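Local structure of pyrrolidone-carboxylate peptidase (Pyrococcus furiosus, 1X10) at residues Val3-Phe8 against Val198-Ala203; Asp62-Val67 against Tyr147-His152. The protein releases N-terminal pyroglutamyl (5-oxoprolyl) groups from polypeptides as a thiol peptidase, generally not when proline follows. The protein carries 3 engineered substitutions. All blocks are in the same frame, centred on the assembly; numbering follows the deposited sequence.

Contact 1 (Val3-Phe8 against Val198-Ala203)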
# COMPACT_ATOMS: atom_id res chain seq x y z
N VAL A 3 -16.22 -12.31 31.47
CA VAL A 3 -15.49 -12.05 30.24
C VAL A 3 -14.12 -11.45 30.55
O VAL A 3 -14.02 -10.53 31.36
CB VAL A 3 -16.24 -11.06 29.33
CG1 VAL A 3 -15.41 -10.73 28.10
CG2 VAL A 3 -17.60 -11.63 28.93
N LEU A 4 -13.08 -12.00 29.93
CA LEU A 4 -11.74 -11.48 30.11
C LEU A 4 -11.30 -10.83 28.81
O LEU A 4 -11.35 -11.44 27.75
CB LEU A 4 -10.74 -12.60 30.46
CG LEU A 4 -9.27 -12.17 30.39
CD1 LEU A 4 -8.98 -11.11 31.43
CD2 LEU A 4 -8.35 -13.38 30.60
N VAL A 5 -10.89 -9.57 28.91
CA VAL A 5 -10.40 -8.84 27.76
C VAL A 5 -8.96 -8.48 28.11
O VAL A 5 -8.70 -8.00 29.22
CB VAL A 5 -11.18 -7.52 27.53
CG1 VAL A 5 -10.56 -6.75 26.37
CG2 VAL A 5 -12.64 -7.82 27.24
N THR A 6 -8.04 -8.73 27.19
CA THR A 6 -6.65 -8.37 27.45
C THR A 6 -6.15 -7.43 26.36
O THR A 6 -6.67 -7.41 25.24
CB THR A 6 -5.70 -9.60 27.50
OG1 THR A 6 -5.62 -10.22 26.20
CG2 THR A 6 -6.19 -10.62 28.53
N GLY A 7 -5.14 -6.65 26.72
CA GLY A 7 -4.50 -5.74 25.80
C GLY A 7 -3.01 -5.90 26.03
O GLY A 7 -2.59 -6.68 26.89
N PHE A 8 -2.19 -5.18 25.26
CA PHE A 8 -0.74 -5.27 25.41
C PHE A 8 -0.11 -3.93 25.76
O PHE A 8 -0.67 -2.87 25.47
CB PHE A 8 -0.10 -5.78 24.11
CG PHE A 8 -0.21 -7.27 23.91
CD1 PHE A 8 -1.06 -7.79 22.94
CD2 PHE A 8 0.58 -8.15 24.64
CE1 PHE A 8 -1.11 -9.17 22.69
CE2 PHE A 8 0.54 -9.53 24.41
CZ PHE A 8 -0.31 -10.04 23.43
N VAL A 198 -18.52 -4.34 21.20
CA VAL A 198 -19.46 -5.04 20.34
C VAL A 198 -19.15 -6.53 20.26
O VAL A 198 -20.04 -7.37 20.32
CB VAL A 198 -19.47 -4.45 18.92
CG1 VAL A 198 -20.30 -5.33 17.99
CG2 VAL A 198 -20.04 -3.02 18.96
N ALA A 199 -17.86 -6.86 20.12
CA ALA A 199 -17.44 -8.25 20.04
C ALA A 199 -17.86 -9.00 21.31
O ALA A 199 -18.33 -10.14 21.24
CB ALA A 199 -15.92 -8.34 19.86
N ILE A 200 -17.69 -8.36 22.45
CA ILE A 200 -18.05 -8.97 23.73
C ILE A 200 -19.56 -9.23 23.78
O ILE A 200 -20.01 -10.32 24.14
CB ILE A 200 -17.66 -8.05 24.92
CG1 ILE A 200 -16.14 -7.88 24.97
CG2 ILE A 200 -18.16 -8.65 26.22
CD1 ILE A 200 -15.67 -6.85 25.97
N GLU A 201 -20.34 -8.22 23.40
CA GLU A 201 -21.79 -8.33 23.39
C GLU A 201 -22.26 -9.47 22.49
O GLU A 201 -23.11 -10.28 22.88
CB GLU A 201 -22.41 -7.01 22.90
CG GLU A 201 -22.09 -5.83 23.80
CD GLU A 201 -22.51 -4.50 23.19
OE1 GLU A 201 -22.29 -3.46 23.86
OE2 GLU A 201 -23.04 -4.47 22.06
N VAL A 202 -21.69 -9.55 21.29
CA VAL A 202 -22.06 -10.60 20.35
C VAL A 202 -21.65 -11.98 20.87
O VAL A 202 -22.39 -12.95 20.72
CB VAL A 202 -21.41 -10.35 18.97
CG1 VAL A 202 -21.75 -11.49 18.02
CG2 VAL A 202 -21.91 -9.02 18.40
N ALA A 203 -20.48 -12.06 21.49
CA ALA A 203 -20.01 -13.33 22.04
C ALA A 203 -20.97 -13.77 23.15
O ALA A 203 -21.43 -14.92 23.17
CB ALA A 203 -18.60 -13.18 22.60
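Ile200, on the C-terminal helix 189-206, packs its branched side chain against Val3 and Val5 of the N-terminal strand 2-8, a small, buried and wholly apolar contact between one face of the central sheet and the helix lying over it. It joins the two ends of the chain inside one subunit and lies away from the catalytic residues. The backbones stay well apart, with Val3 CA 7.6 Å from Ile200 CA, so the contact is made by side chains alone.

The two arms of the isoleucine divide the work. Ile200 CG2 stands 3.9 Å from Val3 CG1 and 4.1 Å from Val3 CG2, so that one methyl faces both branches of the valine, the side chains meeting aslant. The longer arm goes to Val5: Ile200 CD1 approaches Val5 CG2 to 3.4 Å, tighter than ordinary carbon contact, and here the side chains run at about a right angle. With CG1 anti to the carbonyl carbon and chi2 extended at 172°, the Ile200 chain carries CD1 forward to that methyl.

This is the packing of a three-layer alpha/beta sandwich, in which helices cover both faces of a mixed sheet whose central strands run parallel. Side chains alternate along a strand, so Val3 and Val5 point to the helix while Leu4 between them points away. Branching at CB suits valine to a strand and gives each residue two methyls to offer a helix; isoleucine adds a longer arm that spans the step from one valine to the next. Ile200 also touches Ile65 on the adjoining strand 63-69, while Val5 packs on Val36 of strand 34-41 and on Val67.

Contact 2 (Asp62-Val67 against Tyr147-His152)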
# COMPACT_ATOMS: atom_id res chain seq x y z
N ASP A 62 -15.56 -17.19 30.89
CA ASP A 62 -16.38 -18.01 30.00
C ASP A 62 -15.99 -17.61 28.58
O ASP A 62 -16.04 -18.41 27.64
CB ASP A 62 -17.86 -17.71 30.21
CG ASP A 62 -18.34 -18.17 31.57
OD1 ASP A 62 -18.51 -19.39 31.75
OD2 ASP A 62 -18.53 -17.30 32.44
N ILE A 63 -15.60 -16.34 28.44
CA ILE A 63 -15.20 -15.77 27.16
C ILE A 63 -13.90 -14.98 27.31
O ILE A 63 -13.75 -14.20 28.25
CB ILE A 63 -16.28 -14.79 26.63
CG1 ILE A 63 -17.60 -15.53 26.43
CG2 ILE A 63 -15.79 -14.14 25.33
CD1 ILE A 63 -18.77 -14.62 26.09
N ALA A 64 -12.98 -15.19 26.38
CA ALA A 64 -11.71 -14.49 26.40
C ALA A 64 -11.51 -13.80 25.06
O ALA A 64 -11.51 -14.45 24.00
CB ALA A 64 -10.56 -15.46 26.67
N ILE A 65 -11.35 -12.49 25.10
CA ILE A 65 -11.12 -11.72 23.89
C ILE A 65 -9.81 -10.96 24.08
O ILE A 65 -9.73 -10.03 24.88
CB ILE A 65 -12.27 -10.74 23.61
CG1 ILE A 65 -13.55 -11.53 23.32
CG2 ILE A 65 -11.91 -9.84 22.42
CD1 ILE A 65 -14.78 -10.67 23.10
N HIS A 66 -8.79 -11.40 23.36
CA HIS A 66 -7.46 -10.82 23.43
C HIS A 66 -7.32 -9.79 22.32
O HIS A 66 -7.62 -10.08 21.16
CB HIS A 66 -6.42 -11.94 23.31
CG HIS A 66 -6.62 -13.04 24.32
ND1 HIS A 66 -6.39 -12.86 25.66
CD2 HIS A 66 -7.11 -14.29 24.18
CE1 HIS A 66 -6.72 -13.96 26.32
NE2 HIS A 66 -7.17 -14.85 25.44
N VAL A 67 -6.88 -8.59 22.68
CA VAL A 67 -6.75 -7.50 21.73
C VAL A 67 -5.30 -7.06 21.56
O VAL A 67 -4.52 -7.06 22.51
CB VAL A 67 -7.60 -6.29 22.20
CG1 VAL A 67 -7.74 -5.28 21.07
CG2 VAL A 67 -8.97 -6.77 22.68
N TYR A 147 -2.96 -18.36 20.64
CA TYR A 147 -2.79 -19.81 20.63
C TYR A 147 -2.89 -20.41 22.04
O TYR A 147 -3.60 -21.39 22.25
CB TYR A 147 -1.44 -20.19 20.01
CG TYR A 147 -1.26 -21.69 19.87
CD1 TYR A 147 -1.72 -22.37 18.73
CD2 TYR A 147 -0.72 -22.44 20.91
CE1 TYR A 147 -1.65 -23.75 18.64
CE2 TYR A 147 -0.65 -23.83 20.83
CZ TYR A 147 -1.12 -24.48 19.70
OH TYR A 147 -1.09 -25.86 19.63
N LEU A 148 -2.18 -19.81 22.99
CA LEU A 148 -2.18 -20.30 24.36
C LEU A 148 -3.59 -20.26 24.96
O LEU A 148 -3.99 -21.16 25.70
CB LEU A 148 -1.22 -19.47 25.22
CG LEU A 148 0.27 -19.74 24.94
CD1 LEU A 148 1.14 -18.65 25.59
CD2 LEU A 148 0.63 -21.11 25.48
N SER A 149 -4.35 -19.22 24.63
CA SER A 149 -5.70 -19.11 25.15
C SER A 149 -6.58 -20.22 24.59
O SER A 149 -7.31 -20.90 25.33
CB SER A 149 -6.30 -17.73 24.81
OG SER A 149 -7.55 -17.54 25.44
N LEU A 150 -6.49 -20.44 23.28
CA LEU A 150 -7.28 -21.48 22.64
C LEU A 150 -6.85 -22.87 23.10
O LEU A 150 -7.68 -23.78 23.23
CB LEU A 150 -7.19 -21.36 21.12
CG LEU A 150 -8.02 -20.21 20.54
CD1 LEU A 150 -7.60 -19.92 19.11
CD2 LEU A 150 -9.50 -20.57 20.62
N HIS A 151 -5.56 -23.04 23.36
CA HIS A 151 -5.03 -24.33 23.83
C HIS A 151 -5.54 -24.58 25.25
O HIS A 151 -5.86 -25.71 25.62
CB HIS A 151 -3.50 -24.30 23.83
CG HIS A 151 -2.86 -25.59 24.27
ND1 HIS A 151 -3.01 -26.76 23.56
CD2 HIS A 151 -2.08 -25.88 25.33
CE1 HIS A 151 -2.34 -27.72 24.16
NE2 HIS A 151 -1.76 -27.22 25.24
N HIS A 152 -5.63 -23.50 26.03
CA HIS A 152 -6.12 -23.59 27.40
C HIS A 152 -7.58 -24.05 27.38
O HIS A 152 -8.01 -24.87 28.19
CB HIS A 152 -6.03 -22.21 28.06
CG HIS A 152 -6.25 -22.24 29.54
ND1 HIS A 152 -5.21 -22.34 30.44
CD2 HIS A 152 -7.38 -22.20 30.28
CE1 HIS A 152 -5.69 -22.35 31.67
NE2 HIS A 152 -7.01 -22.27 31.60
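His66 and Ser149 meet through a buried hydrogen bond, where helix 141-156 lies over one face of the central sheet in the alpha/beta sandwich of this peptidase. His66 NE2 lies 2.7 Å from Ser149 OG, and the angle of 154° is moderately straight; either group could be the donor. The hydroxyl sits at the edge of the imidazole, in the plane of the ring.

Both torsions serve this meeting. The imidazole lies anti to its own carbonyl carbon (chi1 -55°), which carries NE2 from the strand to the helix, while Ser149 swings OG to the position anti to its backbone N (chi1 -173°). Serine suits the helix here because it supplies a hydroxyl on a short arm; the sharp bend at OG brings Ser149 CB within 3.1 Å of His66 NE2, so the packing there is close. Alanine suits the place two residues back, on the same face of the strand, since its small CB leaves room for the hydroxyl.

The ring is held at both nitrogens, for His66 ND1 is hydrogen-bonded to Thr6 OG1 on strand 2-8, which should limit its freedom to turn. Ser149 OG has a second partner in Ser162 OG, on strand 161-167. A phenylalanine in place of His66 would probably leave both Thr6 OG1 and Ser149 OG without their imidazole partner in a buried setting. The His66 side chain is about 7 Å from that of Ser142, an engineered residue at an active-site position, and thus near the catalytic centre. Beside the bond, Ala64 CB rests 3.9 Å from Ser149 OG.

In the fold
From the N terminus, strand 2-8 enters the sheet first, and its partner in contact 1 arrives only with the C-terminal helix 189-206, closing a loop of nearly the whole chain. Contact 2 is nested inside that loop: strand 63-69 meets helix 141-156, with 79 residues between the two segments. The two strands are parallel neighbours, and Thr6 O accepts a probable backbone hydrogen bond from Val67 N at 2.8 Å. The covering helices are on opposite faces of the sheet, so together the contacts tie both helical layers to adjacent strands. From strand 63-69, Ile65 turns away from helix 141-156, its CD1 packing 3.6 Å from Ile200 CG1, so the strand serves both helices.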